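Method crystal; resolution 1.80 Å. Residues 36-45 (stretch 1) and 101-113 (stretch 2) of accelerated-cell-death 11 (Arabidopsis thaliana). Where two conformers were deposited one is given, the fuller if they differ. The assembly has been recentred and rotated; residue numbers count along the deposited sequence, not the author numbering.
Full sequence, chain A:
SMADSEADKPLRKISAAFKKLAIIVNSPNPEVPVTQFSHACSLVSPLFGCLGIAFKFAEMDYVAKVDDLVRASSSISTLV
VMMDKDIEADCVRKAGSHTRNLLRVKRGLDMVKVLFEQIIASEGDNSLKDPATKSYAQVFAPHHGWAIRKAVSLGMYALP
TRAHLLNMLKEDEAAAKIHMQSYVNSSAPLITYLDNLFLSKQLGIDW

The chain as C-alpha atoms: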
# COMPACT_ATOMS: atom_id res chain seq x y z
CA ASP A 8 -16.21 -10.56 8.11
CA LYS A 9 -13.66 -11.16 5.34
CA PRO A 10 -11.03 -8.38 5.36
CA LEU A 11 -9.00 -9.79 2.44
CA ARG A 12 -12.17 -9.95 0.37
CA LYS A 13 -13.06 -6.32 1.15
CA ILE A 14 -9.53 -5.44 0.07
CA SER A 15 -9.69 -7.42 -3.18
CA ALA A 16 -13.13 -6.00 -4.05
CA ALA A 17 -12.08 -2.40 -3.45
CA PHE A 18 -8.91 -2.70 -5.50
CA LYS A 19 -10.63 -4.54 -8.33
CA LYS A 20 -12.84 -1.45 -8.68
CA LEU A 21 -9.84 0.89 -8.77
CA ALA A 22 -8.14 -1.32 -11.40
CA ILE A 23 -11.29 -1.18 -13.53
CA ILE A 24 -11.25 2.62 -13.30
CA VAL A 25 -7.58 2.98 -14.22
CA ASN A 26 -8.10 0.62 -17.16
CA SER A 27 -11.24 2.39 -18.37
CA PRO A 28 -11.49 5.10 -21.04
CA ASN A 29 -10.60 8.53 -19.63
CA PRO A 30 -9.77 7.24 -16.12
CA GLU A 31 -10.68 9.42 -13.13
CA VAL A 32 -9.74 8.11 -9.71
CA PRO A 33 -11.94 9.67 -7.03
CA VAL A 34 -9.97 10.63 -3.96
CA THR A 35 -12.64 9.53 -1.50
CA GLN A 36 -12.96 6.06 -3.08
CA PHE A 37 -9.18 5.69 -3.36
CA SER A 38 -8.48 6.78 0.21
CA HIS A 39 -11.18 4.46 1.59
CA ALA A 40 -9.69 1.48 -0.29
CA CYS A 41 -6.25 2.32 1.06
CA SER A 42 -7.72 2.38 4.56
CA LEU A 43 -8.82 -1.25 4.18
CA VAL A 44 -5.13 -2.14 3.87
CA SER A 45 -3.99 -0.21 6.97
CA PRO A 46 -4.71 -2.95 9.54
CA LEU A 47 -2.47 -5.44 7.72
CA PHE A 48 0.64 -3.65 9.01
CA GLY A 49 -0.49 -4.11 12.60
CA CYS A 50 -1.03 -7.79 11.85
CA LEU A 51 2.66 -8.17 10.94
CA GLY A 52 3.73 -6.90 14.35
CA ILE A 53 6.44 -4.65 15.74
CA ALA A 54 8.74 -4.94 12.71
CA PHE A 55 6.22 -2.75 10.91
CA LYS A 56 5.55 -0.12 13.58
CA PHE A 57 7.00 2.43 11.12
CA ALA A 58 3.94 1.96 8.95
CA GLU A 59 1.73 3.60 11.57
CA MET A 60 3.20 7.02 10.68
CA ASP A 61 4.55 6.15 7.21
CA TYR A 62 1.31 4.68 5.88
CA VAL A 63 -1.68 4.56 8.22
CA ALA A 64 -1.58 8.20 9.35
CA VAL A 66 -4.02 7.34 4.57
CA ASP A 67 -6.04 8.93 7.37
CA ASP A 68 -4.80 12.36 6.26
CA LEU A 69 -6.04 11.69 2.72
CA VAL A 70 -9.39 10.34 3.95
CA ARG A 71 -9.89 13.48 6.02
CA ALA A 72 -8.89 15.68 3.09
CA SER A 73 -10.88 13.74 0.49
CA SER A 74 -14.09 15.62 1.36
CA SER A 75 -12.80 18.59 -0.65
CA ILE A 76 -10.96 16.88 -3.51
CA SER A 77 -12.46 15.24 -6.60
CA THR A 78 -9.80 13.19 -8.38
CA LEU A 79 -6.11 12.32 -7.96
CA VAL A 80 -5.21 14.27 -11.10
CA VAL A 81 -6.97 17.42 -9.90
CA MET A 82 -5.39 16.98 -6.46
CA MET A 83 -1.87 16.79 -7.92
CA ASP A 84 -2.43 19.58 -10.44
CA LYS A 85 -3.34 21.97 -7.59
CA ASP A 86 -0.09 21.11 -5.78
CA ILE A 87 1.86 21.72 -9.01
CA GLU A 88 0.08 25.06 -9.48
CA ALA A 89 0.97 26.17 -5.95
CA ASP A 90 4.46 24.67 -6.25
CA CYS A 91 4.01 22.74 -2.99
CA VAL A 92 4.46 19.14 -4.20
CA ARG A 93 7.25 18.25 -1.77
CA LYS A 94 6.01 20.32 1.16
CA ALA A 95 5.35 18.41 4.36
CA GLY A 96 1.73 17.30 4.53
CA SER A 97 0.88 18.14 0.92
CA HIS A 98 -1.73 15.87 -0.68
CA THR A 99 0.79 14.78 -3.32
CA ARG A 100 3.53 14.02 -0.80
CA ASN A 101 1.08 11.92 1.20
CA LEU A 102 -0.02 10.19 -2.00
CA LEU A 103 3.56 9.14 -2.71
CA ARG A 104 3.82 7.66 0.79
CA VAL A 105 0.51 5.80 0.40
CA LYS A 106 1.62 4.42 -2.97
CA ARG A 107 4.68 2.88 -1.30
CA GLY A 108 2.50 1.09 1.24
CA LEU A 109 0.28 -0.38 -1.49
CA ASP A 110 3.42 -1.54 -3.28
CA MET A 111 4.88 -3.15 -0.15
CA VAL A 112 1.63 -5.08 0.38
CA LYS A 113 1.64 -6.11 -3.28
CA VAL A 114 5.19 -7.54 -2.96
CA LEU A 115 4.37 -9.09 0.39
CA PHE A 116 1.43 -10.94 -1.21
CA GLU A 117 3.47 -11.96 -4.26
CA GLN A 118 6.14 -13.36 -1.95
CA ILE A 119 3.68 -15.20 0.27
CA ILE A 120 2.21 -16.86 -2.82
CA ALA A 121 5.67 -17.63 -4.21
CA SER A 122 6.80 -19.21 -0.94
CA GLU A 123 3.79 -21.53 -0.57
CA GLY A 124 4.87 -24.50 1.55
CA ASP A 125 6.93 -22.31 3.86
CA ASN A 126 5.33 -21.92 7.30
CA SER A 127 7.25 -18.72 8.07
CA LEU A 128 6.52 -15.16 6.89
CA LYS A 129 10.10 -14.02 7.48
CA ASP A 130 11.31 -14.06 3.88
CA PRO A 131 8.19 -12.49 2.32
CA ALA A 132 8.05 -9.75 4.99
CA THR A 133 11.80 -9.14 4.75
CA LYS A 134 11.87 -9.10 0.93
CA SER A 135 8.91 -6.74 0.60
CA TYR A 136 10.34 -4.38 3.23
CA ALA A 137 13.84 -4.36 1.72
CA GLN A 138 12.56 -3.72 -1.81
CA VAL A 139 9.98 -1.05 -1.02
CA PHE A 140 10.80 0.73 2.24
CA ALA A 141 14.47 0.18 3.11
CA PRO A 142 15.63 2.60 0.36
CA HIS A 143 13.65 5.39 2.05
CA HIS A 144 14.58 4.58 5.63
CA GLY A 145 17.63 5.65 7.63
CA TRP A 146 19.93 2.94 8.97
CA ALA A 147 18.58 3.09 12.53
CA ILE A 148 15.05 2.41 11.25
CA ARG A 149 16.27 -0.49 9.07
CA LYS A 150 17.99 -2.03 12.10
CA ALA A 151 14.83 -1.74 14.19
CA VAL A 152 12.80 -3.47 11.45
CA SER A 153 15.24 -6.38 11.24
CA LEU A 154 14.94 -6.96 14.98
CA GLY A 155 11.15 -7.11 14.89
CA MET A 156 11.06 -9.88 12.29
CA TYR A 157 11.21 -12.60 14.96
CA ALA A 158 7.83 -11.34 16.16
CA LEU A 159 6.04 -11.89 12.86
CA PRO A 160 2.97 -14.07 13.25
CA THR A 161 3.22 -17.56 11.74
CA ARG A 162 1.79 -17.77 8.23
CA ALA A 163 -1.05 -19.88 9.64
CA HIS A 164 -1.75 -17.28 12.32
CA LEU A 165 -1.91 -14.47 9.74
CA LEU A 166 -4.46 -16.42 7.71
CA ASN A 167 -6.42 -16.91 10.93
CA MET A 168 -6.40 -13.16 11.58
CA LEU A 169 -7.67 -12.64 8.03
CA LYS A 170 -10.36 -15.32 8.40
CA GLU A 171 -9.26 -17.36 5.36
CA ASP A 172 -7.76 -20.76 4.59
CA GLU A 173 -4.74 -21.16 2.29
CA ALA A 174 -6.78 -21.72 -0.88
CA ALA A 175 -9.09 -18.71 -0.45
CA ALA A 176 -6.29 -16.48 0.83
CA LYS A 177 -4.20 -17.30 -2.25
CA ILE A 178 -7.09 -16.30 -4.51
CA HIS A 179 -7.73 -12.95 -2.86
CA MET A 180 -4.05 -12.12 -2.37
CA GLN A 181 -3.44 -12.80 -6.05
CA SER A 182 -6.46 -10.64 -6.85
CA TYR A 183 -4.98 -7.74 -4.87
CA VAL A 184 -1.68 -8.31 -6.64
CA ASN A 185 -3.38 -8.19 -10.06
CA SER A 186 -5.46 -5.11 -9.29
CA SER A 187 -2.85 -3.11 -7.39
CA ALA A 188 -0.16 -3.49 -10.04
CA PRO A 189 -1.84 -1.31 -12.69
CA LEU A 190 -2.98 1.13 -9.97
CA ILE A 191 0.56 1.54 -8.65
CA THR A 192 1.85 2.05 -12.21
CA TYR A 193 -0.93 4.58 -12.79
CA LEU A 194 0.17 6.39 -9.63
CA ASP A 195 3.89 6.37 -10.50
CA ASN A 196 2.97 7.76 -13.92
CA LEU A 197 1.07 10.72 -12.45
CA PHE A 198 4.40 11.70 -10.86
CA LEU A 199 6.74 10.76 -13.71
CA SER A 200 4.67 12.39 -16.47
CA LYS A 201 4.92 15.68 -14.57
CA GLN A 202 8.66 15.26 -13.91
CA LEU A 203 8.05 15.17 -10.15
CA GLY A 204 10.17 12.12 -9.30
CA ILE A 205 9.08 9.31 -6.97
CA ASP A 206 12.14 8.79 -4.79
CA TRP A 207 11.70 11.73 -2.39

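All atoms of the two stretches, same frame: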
# COMPACT_ATOMS: atom_id res chain seq x y z
N GLN A 36 -13.01 7.51 -2.83
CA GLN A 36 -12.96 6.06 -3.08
C GLN A 36 -11.57 5.47 -2.88
O GLN A 36 -11.40 4.44 -2.23
CB GLN A 36 -13.43 5.74 -4.51
CG GLN A 36 -13.39 4.25 -4.82
CD GLN A 36 -14.14 3.92 -6.10
OE1 GLN A 36 -14.81 4.78 -6.68
NE2 GLN A 36 -14.03 2.67 -6.54
N PHE A 37 -10.57 6.12 -3.49
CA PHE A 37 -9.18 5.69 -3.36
C PHE A 37 -8.73 5.65 -1.90
O PHE A 37 -8.19 4.64 -1.44
CB PHE A 37 -8.28 6.63 -4.16
CG PHE A 37 -6.81 6.38 -3.97
CD1 PHE A 37 -6.17 5.35 -4.65
CD2 PHE A 37 -6.07 7.18 -3.11
CE1 PHE A 37 -4.81 5.12 -4.48
CE2 PHE A 37 -4.70 6.95 -2.93
CZ PHE A 37 -4.08 5.92 -3.62
N SER A 38 -8.97 6.73 -1.16
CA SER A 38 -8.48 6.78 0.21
C SER A 38 -9.16 5.72 1.10
O SER A 38 -8.51 5.09 1.94
CB SER A 38 -8.61 8.19 0.80
OG SER A 38 -9.98 8.56 0.95
N HIS A 39 -10.45 5.51 0.88
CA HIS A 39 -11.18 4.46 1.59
C HIS A 39 -10.60 3.06 1.32
O HIS A 39 -10.45 2.25 2.25
CB HIS A 39 -12.67 4.48 1.23
CG HIS A 39 -13.43 5.61 1.87
ND1 HIS A 39 -14.80 5.61 1.99
CD2 HIS A 39 -13.01 6.78 2.41
CE1 HIS A 39 -15.19 6.72 2.58
NE2 HIS A 39 -14.12 7.44 2.86
N ALA A 40 -10.28 2.77 0.06
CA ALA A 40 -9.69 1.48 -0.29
C ALA A 40 -8.34 1.30 0.40
O ALA A 40 -8.04 0.23 0.94
CB ALA A 40 -9.53 1.35 -1.79
N CYS A 41 -7.53 2.35 0.39
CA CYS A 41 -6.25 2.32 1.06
C CYS A 41 -6.40 2.06 2.55
O CYS A 41 -5.56 1.40 3.17
CB CYS A 41 -5.48 3.62 0.81
SG CYS A 41 -4.94 3.81 -0.91
N SER A 42 -7.49 2.56 3.14
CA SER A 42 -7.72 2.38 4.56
C SER A 42 -8.04 0.92 4.90
O SER A 42 -7.81 0.48 6.02
CB SER A 42 -8.82 3.32 5.07
OG SER A 42 -8.91 3.28 6.48
N LEU A 43 -8.55 0.17 3.93
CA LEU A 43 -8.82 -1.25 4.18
C LEU A 43 -7.52 -2.03 4.35
O LEU A 43 -7.50 -3.09 4.98
CB LEU A 43 -9.66 -1.85 3.06
CG LEU A 43 -11.06 -1.26 2.87
CD1 LEU A 43 -11.72 -1.84 1.61
CD2 LEU A 43 -11.92 -1.50 4.10
N VAL A 44 -6.45 -1.51 3.78
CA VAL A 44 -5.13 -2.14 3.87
C VAL A 44 -4.41 -1.82 5.19
O VAL A 44 -3.60 -2.60 5.67
CB VAL A 44 -4.25 -1.70 2.68
CG1 VAL A 44 -2.83 -2.23 2.84
CG2 VAL A 44 -4.85 -2.18 1.36
N SER A 45 -4.73 -0.67 5.78
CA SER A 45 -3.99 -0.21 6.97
C SER A 45 -3.80 -1.27 8.07
O SER A 45 -2.71 -1.40 8.62
CB SER A 45 -4.63 1.05 7.57
OG SER A 45 -4.56 2.13 6.66
N ASN A 101 1.73 13.01 0.50
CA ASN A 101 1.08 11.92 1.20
C ASN A 101 0.68 10.80 0.24
O ASN A 101 0.80 9.63 0.57
CB ASN A 101 -0.08 12.43 2.05
CG ASN A 101 0.41 13.25 3.23
OD1 ASN A 101 1.56 13.11 3.64
ND2 ASN A 101 -0.45 14.09 3.77
N LEU A 102 0.26 11.18 -0.96
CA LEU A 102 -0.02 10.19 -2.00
C LEU A 102 1.18 9.30 -2.30
O LEU A 102 1.03 8.08 -2.44
CB LEU A 102 -0.52 10.87 -3.29
CG LEU A 102 -0.84 9.91 -4.44
CD1 LEU A 102 -1.96 8.91 -4.06
CD2 LEU A 102 -1.23 10.68 -5.70
N LEU A 103 2.36 9.91 -2.44
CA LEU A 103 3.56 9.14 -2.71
C LEU A 103 3.81 8.13 -1.59
O LEU A 103 4.17 6.98 -1.84
CB LEU A 103 4.76 10.06 -2.92
CG LEU A 103 6.09 9.42 -3.28
CD1 LEU A 103 5.94 8.57 -4.53
CD2 LEU A 103 7.14 10.51 -3.49
N ARG A 104 3.63 8.56 -0.34
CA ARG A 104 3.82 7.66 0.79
C ARG A 104 2.81 6.50 0.78
O ARG A 104 3.16 5.34 1.03
CB ARG A 104 3.78 8.41 2.12
CG ARG A 104 5.14 8.95 2.56
CD ARG A 104 5.37 10.36 2.07
NE ARG A 104 6.73 10.81 2.35
CZ ARG A 104 7.64 11.08 1.42
NH1 ARG A 104 8.85 11.48 1.76
NH2 ARG A 104 7.33 10.96 0.13
N VAL A 105 1.55 6.82 0.47
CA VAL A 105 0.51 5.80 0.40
C VAL A 105 0.83 4.81 -0.71
O VAL A 105 0.74 3.60 -0.52
CB VAL A 105 -0.88 6.43 0.22
CG1 VAL A 105 -1.89 5.35 -0.13
CG2 VAL A 105 -1.28 7.15 1.50
N LYS A 106 1.24 5.31 -1.87
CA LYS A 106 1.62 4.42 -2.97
C LYS A 106 2.65 3.38 -2.52
O LYS A 106 2.55 2.19 -2.86
CB LYS A 106 2.17 5.23 -4.15
CG LYS A 106 2.42 4.42 -5.43
CD LYS A 106 3.81 3.80 -5.46
CE LYS A 106 4.89 4.89 -5.39
NZ LYS A 106 6.22 4.35 -5.81
N ARG A 107 3.65 3.81 -1.75
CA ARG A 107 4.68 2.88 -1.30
C ARG A 107 4.10 1.76 -0.44
O ARG A 107 4.51 0.59 -0.56
CB ARG A 107 5.81 3.62 -0.57
CG ARG A 107 6.63 4.50 -1.50
CD ARG A 107 7.56 5.42 -0.72
NE ARG A 107 8.32 6.28 -1.62
CZ ARG A 107 8.94 7.39 -1.24
NH1 ARG A 107 8.90 7.78 0.03
NH2 ARG A 107 9.62 8.10 -2.14
N GLY A 108 3.16 2.10 0.43
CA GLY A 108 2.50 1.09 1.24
C GLY A 108 1.75 0.05 0.40
O GLY A 108 1.83 -1.15 0.66
N LEU A 109 1.01 0.53 -0.60
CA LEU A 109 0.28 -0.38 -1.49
C LEU A 109 1.25 -1.31 -2.19
O LEU A 109 0.96 -2.50 -2.38
CB LEU A 109 -0.50 0.39 -2.54
CG LEU A 109 -1.60 1.31 -2.02
CD1 LEU A 109 -2.22 2.09 -3.17
CD2 LEU A 109 -2.67 0.53 -1.23
N ASP A 110 2.40 -0.77 -2.59
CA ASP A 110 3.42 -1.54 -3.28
C ASP A 110 4.03 -2.57 -2.33
O ASP A 110 4.21 -3.73 -2.70
CB ASP A 110 4.49 -0.58 -3.85
CG ASP A 110 5.33 -1.20 -4.96
OD1 ASP A 110 4.93 -2.24 -5.52
OD2 ASP A 110 6.40 -0.62 -5.28
N MET A 111 4.33 -2.17 -1.09
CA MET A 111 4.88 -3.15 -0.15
C MET A 111 3.92 -4.33 0.08
O MET A 111 4.35 -5.48 0.16
CB MET A 111 5.25 -2.53 1.20
CG MET A 111 6.25 -3.43 2.00
SD MET A 111 6.02 -3.35 3.79
CE MET A 111 4.68 -4.52 4.04
N VAL A 112 2.63 -4.03 0.19
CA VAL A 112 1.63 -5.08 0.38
C VAL A 112 1.57 -5.96 -0.87
O VAL A 112 1.53 -7.19 -0.77
CB VAL A 112 0.25 -4.53 0.76
CG1 VAL A 112 -0.79 -5.68 0.85
CG2 VAL A 112 0.32 -3.79 2.11
N LYS A 113 1.60 -5.34 -2.04
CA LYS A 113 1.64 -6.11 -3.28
C LYS A 113 2.81 -7.11 -3.30
O LYS A 113 2.62 -8.28 -3.64
CB LYS A 113 1.74 -5.21 -4.51
CG LYS A 113 1.75 -6.00 -5.83
CD LYS A 113 2.06 -5.14 -7.04
CE LYS A 113 3.55 -4.95 -7.21
NZ LYS A 113 3.93 -5.12 -8.64

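Two helical segments, whose touching residues are at least 64 positions apart in sequence, pack here at an angle of 49° with their axes 10.7 Å apart at closest approach. No hydrogen bond joins them; the contact is made by apolar side chains, and the polar groups of each backbone are largely occupied within its own helix.

Along the second helix, the first residue to take part is Leu102. Its CA-to-CB bond points sideways, yet the side chain, with chi1 t and chi2 p, brings CD1 of Leu102 to 3.6 Å from CE2 of Phe37. A flexible branched chain suits this position, since its end can reach a neighbor that its CB does not face.

One turn on, the CA-to-CB bond of Val105 points toward the other helix. Its short, beta-branched side chain fills the space close to the backbone: CG1 of Val105 lies 3.5 Å from SG of Cys41 and 4.2 Å from CZ of Phe37. The cysteine behaves here as a small, polarizable apolar group, compact enough to fit where the helices run close.

Gly108 has no side chain to contribute, and the next contact falls to Leu109, whose CA atom is 7.5 Å from the CA atom of Cys41. Leu109 also starts out sideways, but in its m,t rotamer it touches three residues. CD1 of Leu109 sits 4.2 Å from CE1 of Phe37 and 3.9 Å from SG of Cys41, while CD2 of Leu109 lies 4.3 Å from CG2 of Val44. The Phe37 ring thus meets methyl groups of Leu102, Val105 and Leu109, all approaching obliquely, and its breadth lets one side chain span two turns of the partner helix.

Val112 closes the series. It points toward Val44, which points back, and CG2 of Val112 meets CG1 of Val44 at 3.6 Å, a snug methyl-to-methyl contact between two compact side chains, both buried.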